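Local coordinates for protein putative glucoamylase (Bacteroides caccae ATCC 43185, PDB 4QT9) that probably hydrolyses glycosidic bonds of glucans, as a putative glucoamylase with an alpha/alpha toroid fold, at residues 248-252 with 280-284; 205-210 with 262-268; 241-245 with 256-260. One frame throughout, in Å; residues are numbered along the deposited sequence.

Interaction 1: residues 248-252 with 280-284; sequences ELHLR and YCPSY
The side chains of His250 and Pro282 meet from opposite directions, and the proline lays its CD over one face of the imidazole, 4.2 Å from the ring centroid and 20° off the normal. This is a CH-pi contact, suited to a proline, whose CD, bonded to the amide nitrogen, carries slightly polarised C-H bonds. At the edge of the imidazole, near its plane, sits the carbonyl of Tyr280, with His250 CD2 3.1 Å from Tyr280 O. The imidazole gets there because chi1 (-174°) holds CG anti to the backbone N, beside the carbonyl carbon. Leu251 fills in alongside: its CD2 branch lies 4.3 Å from Cys281 CB, while Leu251 CD1 comes up obliquely to the Tyr284 ring, 4.4 Å from Tyr284 CE1. With an alanine in place of His250, Pro282 would probably lose the aromatic face it rests on and a gap would open beside the Tyr280 carbonyl. Further out, Glu287 accepts from the backbone N of His250, and the hydroxyls of Tyr280 and Tyr284 are held by His229 and Asp278. The contact packs the second strand of a beta hairpin on the loop leading into helix 284-301 of the alpha/alpha toroid.

Interaction 2: residues 205-210 with 262-268; sequences YNECMI and FWAQYSF
The indole of Trp263 carries backbone and side chain of the 205-210 segment on one face: Asn206 CA stands 3.8 Å from the centroid of its six-membered ring, 18° off the normal, a CH-pi contact. Over the same face lies the Glu207 carboxylate, nearly parallel to the indole (planes 17° apart), with OE1 3.5 Å from Trp263 NE1. At the edge of the indole is Phe262, whose own face receives Trp263 CD1 over its centre. Phe262 CE2 also comes within 3.6 Å of Glu207 CB, so two aromatic rings wall in the acidic side chain, whose CG sits between backbone N and carbonyl carbon. An acetate ion, probably from the crystallisation liquor, lies about 3 Å from that side chain at nearest atoms and may mark a pocket. Phe268 meets the Tyr205 hydroxyl at its edge and the methyl CE of Met209, a selenomethionine, near CZ.

Serine suits position 267 because its small hydroxyl can both give and accept. Ser267 OG donates to Glu207 O (2.9 Å), from above the carbonyl plane. Ser267 OG also accepts from Ile210 N in an almost straight bond (3.1 Å, 173°). Tyr205 OH donates to Trp263 O (2.7 Å). That carbonyl also accepts a hydrogen bond from a water, which in turn accepts from Ser267 N. Asn206 OD1 closes an Asx turn onto Cys208 N ahead of helix 209-217. Around this core, Met288 of helix 284-301 packs on Tyr205 and Phe268, Trp232 of helix 225-232 on Met209, and helix 392-406 on Tyr266.

Interaction 3: residues 241-245 with 256-260; sequences PHKVE and TEAGP
His242 and Val244, on the first strand of the 239-244/247-251 beta hairpin, reach across to Glu257 and Ala258, in the loop that follows the hairpin and contains an ST turn. In that turn Thr256 OG1 accepts from Ala258 N (3.3 Å), a role that suits a short side chain with a hydroxyl on CB. The turn presents the carbonyl of Glu257 to the strand. His242 NE2 donates to Glu257 O at 2.7 Å, with an N-H...O angle of 171°. The oxygen lies in the plane of the imidazole, and the nitrogen lies in the carbonyl plane on a lone pair, so the orientation of both groups is well defined. His242 is set for this by chi1 of 60°, which places CG between the backbone N and the carbonyl carbon.

On this strand alternate residues face the loop: His242 and Val244 start toward it, whereas Lys243 starts away, as befits a long charged chain at the surface. Branched Val244 divides its two methyls between neighbours, Val244 CG2 standing 3.8 Å from Glu257 CB and Val244 CG1 4.2 Å from Ala258 CB. Leu249 and, from helix 284-301, Val294 and Leu291 complete this small apolar patch.

His242 ND1 is also hydrogen-bonded to a carbonyl, that of Ser240. Bonding of both ring nitrogens to carbonyl oxygens is consistent with a doubly protonated, positively charged imidazole. The Glu257 carboxylate, with OE2 4.8 Å from His242 NE2, would probably favour that charge without forming a salt bridge.

How the interactions relate
From the N terminus, 205-210 comes first and waits for 262-268, so interaction 2 closes the widest loop, enclosing helix 225-232 and the whole hairpin. Within it, 241-245 returns to 256-260: interaction 3 is nested there and closes a short loop around strand 247-251. Interaction 1 starts inside both loops, at 248-252, and ends beyond them at 280-284, so it crosses the other two. The hairpin joins interactions 1 and 3 through the backbone pair Leu249 N and His242 O. Arg252 O and Tyr205 N, with Tyr284 against Met209, link interaction 1 to interaction 2. Together they tie the outlying hairpin, helix 284-301 and the start of helix 209-217.

Interaction 1: residues 248-252 with 280-284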
loop_
_atom_site.group_PDB
_atom_site.type_symbol
_atom_site.label_atom_id
_atom_site.label_comp_id
_atom_site.label_asym_id
_atom_site.label_seq_id
_atom_site.Cartn_x
_atom_site.Cartn_y
_atom_site.Cartn_z
ATOM N N GLU A 248 -18.079 -6.515 -15.195
ATOM C CA GLU A 248 -18.801 -5.387 -14.633
ATOM C C GLU A 248 -18.045 -4.740 -13.462
ATOM O O GLU A 248 -17.723 -5.400 -12.469
ATOM C CB GLU A 248 -20.210 -5.862 -14.210
ATOM C CG GLU A 248 -21.074 -4.830 -13.505
ATOM C CD GLU A 248 -21.648 -3.736 -14.382
ATOM O OE1 GLU A 248 -22.469 -4.051 -15.276
ATOM O OE2 GLU A 248 -21.304 -2.555 -14.147
ATOM N N LEU A 249 -17.776 -3.428 -13.585
ATOM C CA LEU A 249 -17.200 -2.611 -12.500
ATOM C C LEU A 249 -18.285 -1.607 -12.033
ATOM O O LEU A 249 -19.023 -1.055 -12.861
ATOM C CB LEU A 249 -15.903 -1.910 -12.914
ATOM C CG LEU A 249 -14.727 -2.811 -13.350
ATOM C CD1 LEU A 249 -13.610 -1.976 -13.872
ATOM C CD2 LEU A 249 -14.198 -3.686 -12.191
ATOM N N HIS A 250 -18.427 -1.438 -10.714
ATOM C CA HIS A 250 -19.485 -0.594 -10.134
ATOM C C HIS A 250 -19.088 0.881 -9.973
ATOM O O HIS A 250 -19.945 1.761 -10.068
ATOM C CB HIS A 250 -19.877 -1.155 -8.753
ATOM C CG HIS A 250 -21.034 -0.462 -8.119
ATOM N ND1 HIS A 250 -22.307 -0.556 -8.639
ATOM C CD2 HIS A 250 -21.065 0.325 -7.017
ATOM C CE1 HIS A 250 -23.073 0.178 -7.846
ATOM N NE2 HIS A 250 -22.366 0.732 -6.860
ATOM N N LEU A 251 -17.800 1.141 -9.729
ATOM C CA LEU A 251 -17.324 2.483 -9.420
ATOM C C LEU A 251 -16.755 3.248 -10.598
ATOM O O LEU A 251 -16.334 2.646 -11.588
ATOM C CB LEU A 251 -16.224 2.402 -8.320
ATOM C CG LEU A 251 -16.594 1.656 -7.038
ATOM C CD1 LEU A 251 -15.422 1.559 -6.118
ATOM C CD2 LEU A 251 -17.801 2.320 -6.319
ATOM N N ARG A 252 -16.689 4.589 -10.436
ATOM C CA ARG A 252 -16.025 5.509 -11.342
ATOM C C ARG A 252 -14.539 5.542 -10.938
ATOM O O ARG A 252 -14.223 5.985 -9.839
ATOM C CB ARG A 252 -16.650 6.919 -11.246
ATOM C CG ARG A 252 -15.817 7.972 -11.993
ATOM C CD ARG A 252 -16.075 9.393 -11.530
ATOM N NE ARG A 252 -15.793 9.617 -10.108
ATOM C CZ ARG A 252 -16.164 10.712 -9.453
ATOM N NH1 ARG A 252 -16.804 11.687 -10.086
ATOM N NH2 ARG A 252 -15.895 10.843 -8.158
ATOM N N TYR A 280 -22.100 3.466 -1.388
ATOM C CA TYR A 280 -21.605 3.507 -2.755
ATOM C C TYR A 280 -21.149 2.170 -3.358
ATOM O O TYR A 280 -20.868 2.128 -4.559
ATOM C CB TYR A 280 -20.476 4.533 -2.835
ATOM C CG TYR A 280 -20.909 5.841 -2.217
ATOM C CD1 TYR A 280 -21.889 6.627 -2.819
ATOM C CD2 TYR A 280 -20.418 6.245 -0.976
ATOM C CE1 TYR A 280 -22.319 7.819 -2.236
ATOM C CE2 TYR A 280 -20.863 7.419 -0.369
ATOM C CZ TYR A 280 -21.802 8.209 -1.010
ATOM O OH TYR A 280 -22.201 9.390 -0.447
ATOM N N CYS A 281 -21.088 1.096 -2.571
ATOM C CA CYS A 281 -20.649 -0.202 -3.087
ATOM C C CYS A 281 -21.269 -1.335 -2.260
ATOM O O CYS A 281 -20.994 -1.406 -1.058
ATOM C CB CYS A 281 -19.125 -0.292 -3.106
ATOM S SG CYS A 281 -18.479 -1.765 -3.937
ATOM N N PRO A 282 -22.100 -2.222 -2.873
ATOM C CA PRO A 282 -22.716 -3.319 -2.099
ATOM C C PRO A 282 -21.703 -4.363 -1.586
ATOM O O PRO A 282 -22.041 -5.122 -0.665
ATOM C CB PRO A 282 -23.705 -3.941 -3.088
ATOM C CG PRO A 282 -23.137 -3.632 -4.422
ATOM C CD PRO A 282 -22.526 -2.272 -4.290
ATOM N N SER A 283 -20.465 -4.383 -2.156
ATOM C CA SER A 283 -19.368 -5.282 -1.760
ATOM C C SER A 283 -18.027 -4.807 -2.322
ATOM O O SER A 283 -17.766 -4.972 -3.523
ATOM C CB SER A 283 -19.632 -6.721 -2.230
ATOM O OG SER A 283 -18.532 -7.574 -1.929
ATOM N N TYR A 284 -17.158 -4.263 -1.449
ATOM C CA TYR A 284 -15.811 -3.836 -1.847
ATOM C C TYR A 284 -14.979 -5.067 -2.254
ATOM O O TYR A 284 -14.184 -4.988 -3.203
ATOM C CB TYR A 284 -15.152 -2.983 -0.743
ATOM C CG TYR A 284 -15.698 -1.567 -0.770
ATOM C CD1 TYR A 284 -15.258 -0.649 -1.721
ATOM C CD2 TYR A 284 -16.736 -1.183 0.072
ATOM C CE1 TYR A 284 -15.801 0.632 -1.798
ATOM C CE2 TYR A 284 -17.281 0.101 0.011
ATOM C CZ TYR A 284 -16.798 1.010 -0.919
ATOM O OH TYR A 284 -17.341 2.273 -1.023
#

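Interaction 2: residues 205-210 with 262-268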
loop_
_atom_site.group_PDB
_atom_site.type_symbol
_atom_site.label_atom_id
_atom_site.label_comp_id
_atom_site.label_asym_id
_atom_site.label_seq_id
_atom_site.Cartn_x
_atom_site.Cartn_y
_atom_site.Cartn_z
ATOM N N TYR A 205 -12.966 7.032 -7.535
ATOM C CA TYR A 205 -12.226 5.997 -6.822
ATOM C C TYR A 205 -10.776 5.987 -7.291
ATOM O O TYR A 205 -10.503 6.119 -8.483
ATOM C CB TYR A 205 -12.871 4.582 -7.016
ATOM C CG TYR A 205 -12.164 3.520 -6.192
ATOM C CD1 TYR A 205 -12.492 3.313 -4.855
ATOM C CD2 TYR A 205 -11.117 2.775 -6.728
ATOM C CE1 TYR A 205 -11.788 2.398 -4.071
ATOM C CE2 TYR A 205 -10.406 1.858 -5.956
ATOM C CZ TYR A 205 -10.733 1.687 -4.623
ATOM O OH TYR A 205 -10.037 0.766 -3.874
ATOM N N ASN A 206 -9.862 5.796 -6.347
ATOM C CA ASN A 206 -8.420 5.635 -6.580
ATOM C C ASN A 206 -7.880 4.880 -5.358
ATOM O O ASN A 206 -8.658 4.422 -4.533
ATOM C CB ASN A 206 -7.667 6.976 -6.923
ATOM C CG ASN A 206 -7.724 8.042 -5.857
ATOM O OD1 ASN A 206 -7.899 7.765 -4.677
ATOM N ND2 ASN A 206 -7.575 9.293 -6.244
ATOM N N GLU A 207 -6.582 4.754 -5.219
ATOM C CA GLU A 207 -5.947 4.003 -4.121
ATOM C C GLU A 207 -6.105 4.649 -2.704
ATOM O O GLU A 207 -5.648 4.043 -1.727
ATOM C CB GLU A 207 -4.452 3.851 -4.441
ATOM C CG GLU A 207 -3.644 5.124 -4.252
ATOM C CD GLU A 207 -3.528 6.074 -5.427
ATOM O OE1 GLU A 207 -4.531 6.258 -6.148
ATOM O OE2 GLU A 207 -2.438 6.663 -5.611
ATOM N N CYS A 208 -6.708 5.857 -2.596
ATOM C CA CYS A 208 -6.705 6.671 -1.360
ATOM C C CYS A 208 -7.904 6.512 -0.413
ATOM O O CYS A 208 -7.993 7.333 0.487
ATOM C CB CYS A 208 -6.512 8.145 -1.716
ATOM S SG CYS A 208 -5.147 8.448 -2.872
HETATM N N MSE A 209 -8.790 5.495 -0.547
HETATM C CA MSE A 209 -9.975 5.405 0.320
HETATM C C MSE A 209 -9.648 5.378 1.842
HETATM O O MSE A 209 -10.307 6.096 2.589
HETATM C CB MSE A 209 -10.879 4.206 -0.034
HETATM C CG MSE A 209 -12.244 4.249 0.682
HETATM SE SE MSE A 209 -13.464 2.930 -0.080
HETATM C CE MSE A 209 -12.895 1.398 0.882
ATOM N N ILE A 210 -8.650 4.576 2.287
ATOM C CA ILE A 210 -8.263 4.436 3.697
ATOM C C ILE A 210 -7.898 5.818 4.315
ATOM O O ILE A 210 -8.041 6.016 5.524
ATOM C CB ILE A 210 -7.125 3.363 3.884
ATOM C CG1 ILE A 210 -7.032 2.812 5.332
ATOM C CG2 ILE A 210 -5.739 3.847 3.404
ATOM C CD1 ILE A 210 -8.365 2.155 5.894
ATOM N N PHE A 262 -2.817 -1.947 -8.067
ATOM C CA PHE A 262 -2.524 -1.547 -6.673
ATOM C C PHE A 262 -3.699 -0.773 -6.024
ATOM O O PHE A 262 -3.806 -0.754 -4.800
ATOM C CB PHE A 262 -1.207 -0.765 -6.539
ATOM C CG PHE A 262 -1.232 0.699 -6.901
ATOM C CD1 PHE A 262 -0.992 1.116 -8.208
ATOM C CD2 PHE A 262 -1.480 1.670 -5.930
ATOM C CE1 PHE A 262 -0.970 2.481 -8.522
ATOM C CE2 PHE A 262 -1.449 3.025 -6.247
ATOM C CZ PHE A 262 -1.211 3.422 -7.535
ATOM N N TRP A 263 -4.601 -0.191 -6.844
ATOM C CA TRP A 263 -5.785 0.547 -6.358
ATOM C C TRP A 263 -6.760 -0.374 -5.615
ATOM O O TRP A 263 -7.551 0.105 -4.830
ATOM C CB TRP A 263 -6.518 1.210 -7.513
ATOM C CG TRP A 263 -5.874 2.437 -8.090
ATOM C CD1 TRP A 263 -4.563 2.805 -8.003
ATOM C CD2 TRP A 263 -6.500 3.377 -8.968
ATOM N NE1 TRP A 263 -4.339 3.929 -8.754
ATOM C CE2 TRP A 263 -5.523 4.330 -9.323
ATOM C CE3 TRP A 263 -7.809 3.532 -9.454
ATOM C CZ2 TRP A 263 -5.814 5.430 -10.141
ATOM C CZ3 TRP A 263 -8.085 4.593 -10.298
ATOM C CH2 TRP A 263 -7.090 5.518 -10.650
ATOM N N ALA A 264 -6.690 -1.697 -5.868
ATOM C CA ALA A 264 -7.507 -2.728 -5.227
ATOM C C ALA A 264 -6.826 -3.306 -3.974
ATOM O O ALA A 264 -7.422 -4.134 -3.284
ATOM C CB ALA A 264 -7.773 -3.849 -6.235
ATOM N N GLN A 265 -5.586 -2.856 -3.667
ATOM C CA GLN A 265 -4.759 -3.449 -2.624
ATOM C C GLN A 265 -4.352 -2.553 -1.475
ATOM O O GLN A 265 -4.465 -3.018 -0.348
ATOM C CB GLN A 265 -3.466 -4.041 -3.250
ATOM C CG GLN A 265 -3.817 -5.105 -4.333
ATOM C CD GLN A 265 -2.782 -5.356 -5.407
ATOM O OE1 GLN A 265 -1.780 -4.638 -5.548
ATOM N NE2 GLN A 265 -2.996 -6.421 -6.176
ATOM N N TYR A 266 -3.776 -1.352 -1.723
ATOM C CA TYR A 266 -3.200 -0.472 -0.660
ATOM C C TYR A 266 -4.188 -0.143 0.487
ATOM O O TYR A 266 -3.812 -0.271 1.657
ATOM C CB TYR A 266 -2.687 0.849 -1.253
ATOM C CG TYR A 266 -1.428 0.813 -2.090
ATOM C CD1 TYR A 266 -0.856 -0.397 -2.486
ATOM C CD2 TYR A 266 -0.782 1.996 -2.464
ATOM C CE1 TYR A 266 0.306 -0.430 -3.255
ATOM C CE2 TYR A 266 0.402 1.972 -3.201
ATOM C CZ TYR A 266 0.909 0.761 -3.638
ATOM O OH TYR A 266 2.023 0.747 -4.432
ATOM N N SER A 267 -5.443 0.256 0.157
ATOM C CA SER A 267 -6.426 0.588 1.200
ATOM C C SER A 267 -7.032 -0.666 1.836
ATOM O O SER A 267 -7.814 -0.530 2.761
ATOM C CB SER A 267 -7.549 1.459 0.641
ATOM O OG SER A 267 -7.069 2.767 0.402
ATOM N N PHE A 268 -6.669 -1.872 1.363
ATOM C CA PHE A 268 -7.250 -3.104 1.895
ATOM C C PHE A 268 -6.231 -4.020 2.572
ATOM O O PHE A 268 -6.520 -5.196 2.794
ATOM C CB PHE A 268 -8.008 -3.844 0.776
ATOM C CG PHE A 268 -9.166 -3.007 0.294
ATOM C CD1 PHE A 268 -10.263 -2.759 1.121
ATOM C CD2 PHE A 268 -9.137 -2.405 -0.957
ATOM C CE1 PHE A 268 -11.321 -1.957 0.681
ATOM C CE2 PHE A 268 -10.198 -1.609 -1.393
ATOM C CZ PHE A 268 -11.276 -1.384 -0.570
HETATM O O HOH W 1 -6.379 0.749 -2.436
#

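Interaction 3: residues 241-245 with 256-260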
loop_
_atom_site.group_PDB
_atom_site.type_symbol
_atom_site.label_atom_id
_atom_site.label_comp_id
_atom_site.label_asym_id
_atom_site.label_seq_id
_atom_site.Cartn_x
_atom_site.Cartn_y
_atom_site.Cartn_z
ATOM N N PRO A 241 -21.585 2.325 -12.962
ATOM C CA PRO A 241 -21.411 0.971 -13.502
ATOM C C PRO A 241 -21.056 0.962 -14.997
ATOM O O PRO A 241 -21.663 1.685 -15.787
ATOM C CB PRO A 241 -22.757 0.301 -13.222
ATOM C CG PRO A 241 -23.333 1.072 -12.063
ATOM C CD PRO A 241 -22.922 2.487 -12.345
ATOM N N HIS A 242 -19.998 0.201 -15.358
ATOM C CA HIS A 242 -19.541 0.037 -16.744
ATOM C C HIS A 242 -18.805 -1.296 -16.879
ATOM O O HIS A 242 -18.350 -1.867 -15.884
ATOM C CB HIS A 242 -18.641 1.212 -17.194
ATOM C CG HIS A 242 -17.416 1.363 -16.358
ATOM N ND1 HIS A 242 -17.490 1.804 -15.041
ATOM C CD2 HIS A 242 -16.127 1.086 -16.653
ATOM C CE1 HIS A 242 -16.252 1.784 -14.588
ATOM N NE2 HIS A 242 -15.393 1.380 -15.522
ATOM N N LYS A 243 -18.687 -1.778 -18.107
ATOM C CA LYS A 243 -18.022 -3.036 -18.408
ATOM C C LYS A 243 -16.643 -2.790 -18.986
ATOM O O LYS A 243 -16.440 -1.854 -19.765
ATOM C CB LYS A 243 -18.864 -3.864 -19.382
ATOM C CG LYS A 243 -20.216 -4.304 -18.814
ATOM C CD LYS A 243 -20.190 -5.716 -18.230
ATOM C CE LYS A 243 -20.408 -6.806 -19.254
ATOM N NZ LYS A 243 -21.817 -6.887 -19.715
ATOM N N VAL A 244 -15.678 -3.604 -18.553
ATOM C CA VAL A 244 -14.289 -3.583 -19.010
ATOM C C VAL A 244 -13.911 -5.044 -19.194
ATOM O O VAL A 244 -14.096 -5.825 -18.262
ATOM C CB VAL A 244 -13.284 -2.836 -18.073
ATOM C CG1 VAL A 244 -11.905 -2.729 -18.741
ATOM C CG2 VAL A 244 -13.782 -1.454 -17.667
ATOM N N GLU A 245 -13.449 -5.437 -20.404
ATOM C CA GLU A 245 -13.048 -6.817 -20.740
ATOM C C GLU A 245 -14.219 -7.809 -20.468
ATOM O O GLU A 245 -13.987 -8.946 -20.059
ATOM C CB GLU A 245 -11.764 -7.230 -19.954
ATOM C CG GLU A 245 -10.487 -6.431 -20.226
ATOM C CD GLU A 245 -9.913 -6.486 -21.632
ATOM O OE1 GLU A 245 -9.798 -7.603 -22.195
ATOM O OE2 GLU A 245 -9.570 -5.406 -22.170
ATOM N N THR A 256 -9.806 6.823 -15.838
ATOM C CA THR A 256 -9.623 5.517 -16.467
ATOM C C THR A 256 -10.887 4.642 -16.351
ATOM O O THR A 256 -11.758 4.921 -15.517
ATOM C CB THR A 256 -8.388 4.811 -15.861
ATOM O OG1 THR A 256 -8.202 3.555 -16.510
ATOM C CG2 THR A 256 -8.469 4.626 -14.341
ATOM N N GLU A 257 -11.008 3.605 -17.228
ATOM C CA GLU A 257 -12.114 2.650 -17.150
ATOM C C GLU A 257 -11.791 1.606 -16.058
ATOM O O GLU A 257 -12.697 1.016 -15.487
ATOM C CB GLU A 257 -12.372 1.951 -18.511
ATOM C CG GLU A 257 -13.180 2.720 -19.540
ATOM C CD GLU A 257 -13.886 1.849 -20.580
ATOM O OE1 GLU A 257 -13.281 1.532 -21.635
ATOM O OE2 GLU A 257 -15.005 1.374 -20.266
ATOM N N ALA A 258 -10.496 1.356 -15.805
ATOM C CA ALA A 258 -9.997 0.375 -14.817
ATOM C C ALA A 258 -8.554 0.717 -14.443
ATOM O O ALA A 258 -7.650 0.682 -15.279
ATOM C CB ALA A 258 -10.094 -1.047 -15.375
ATOM N N GLY A 259 -8.342 1.078 -13.200
ATOM C CA GLY A 259 -7.015 1.503 -12.772
ATOM C C GLY A 259 -5.970 0.407 -12.649
ATOM O O GLY A 259 -6.272 -0.791 -12.794
ATOM N N PRO A 260 -4.726 0.823 -12.314
ATOM C CA PRO A 260 -3.659 -0.164 -12.040
ATOM C C PRO A 260 -4.079 -1.000 -10.829
ATOM O O PRO A 260 -4.807 -0.502 -9.943
ATOM C CB PRO A 260 -2.426 0.702 -11.782
ATOM C CG PRO A 260 -2.953 2.005 -11.368
ATOM C CD PRO A 260 -4.247 2.200 -12.096
#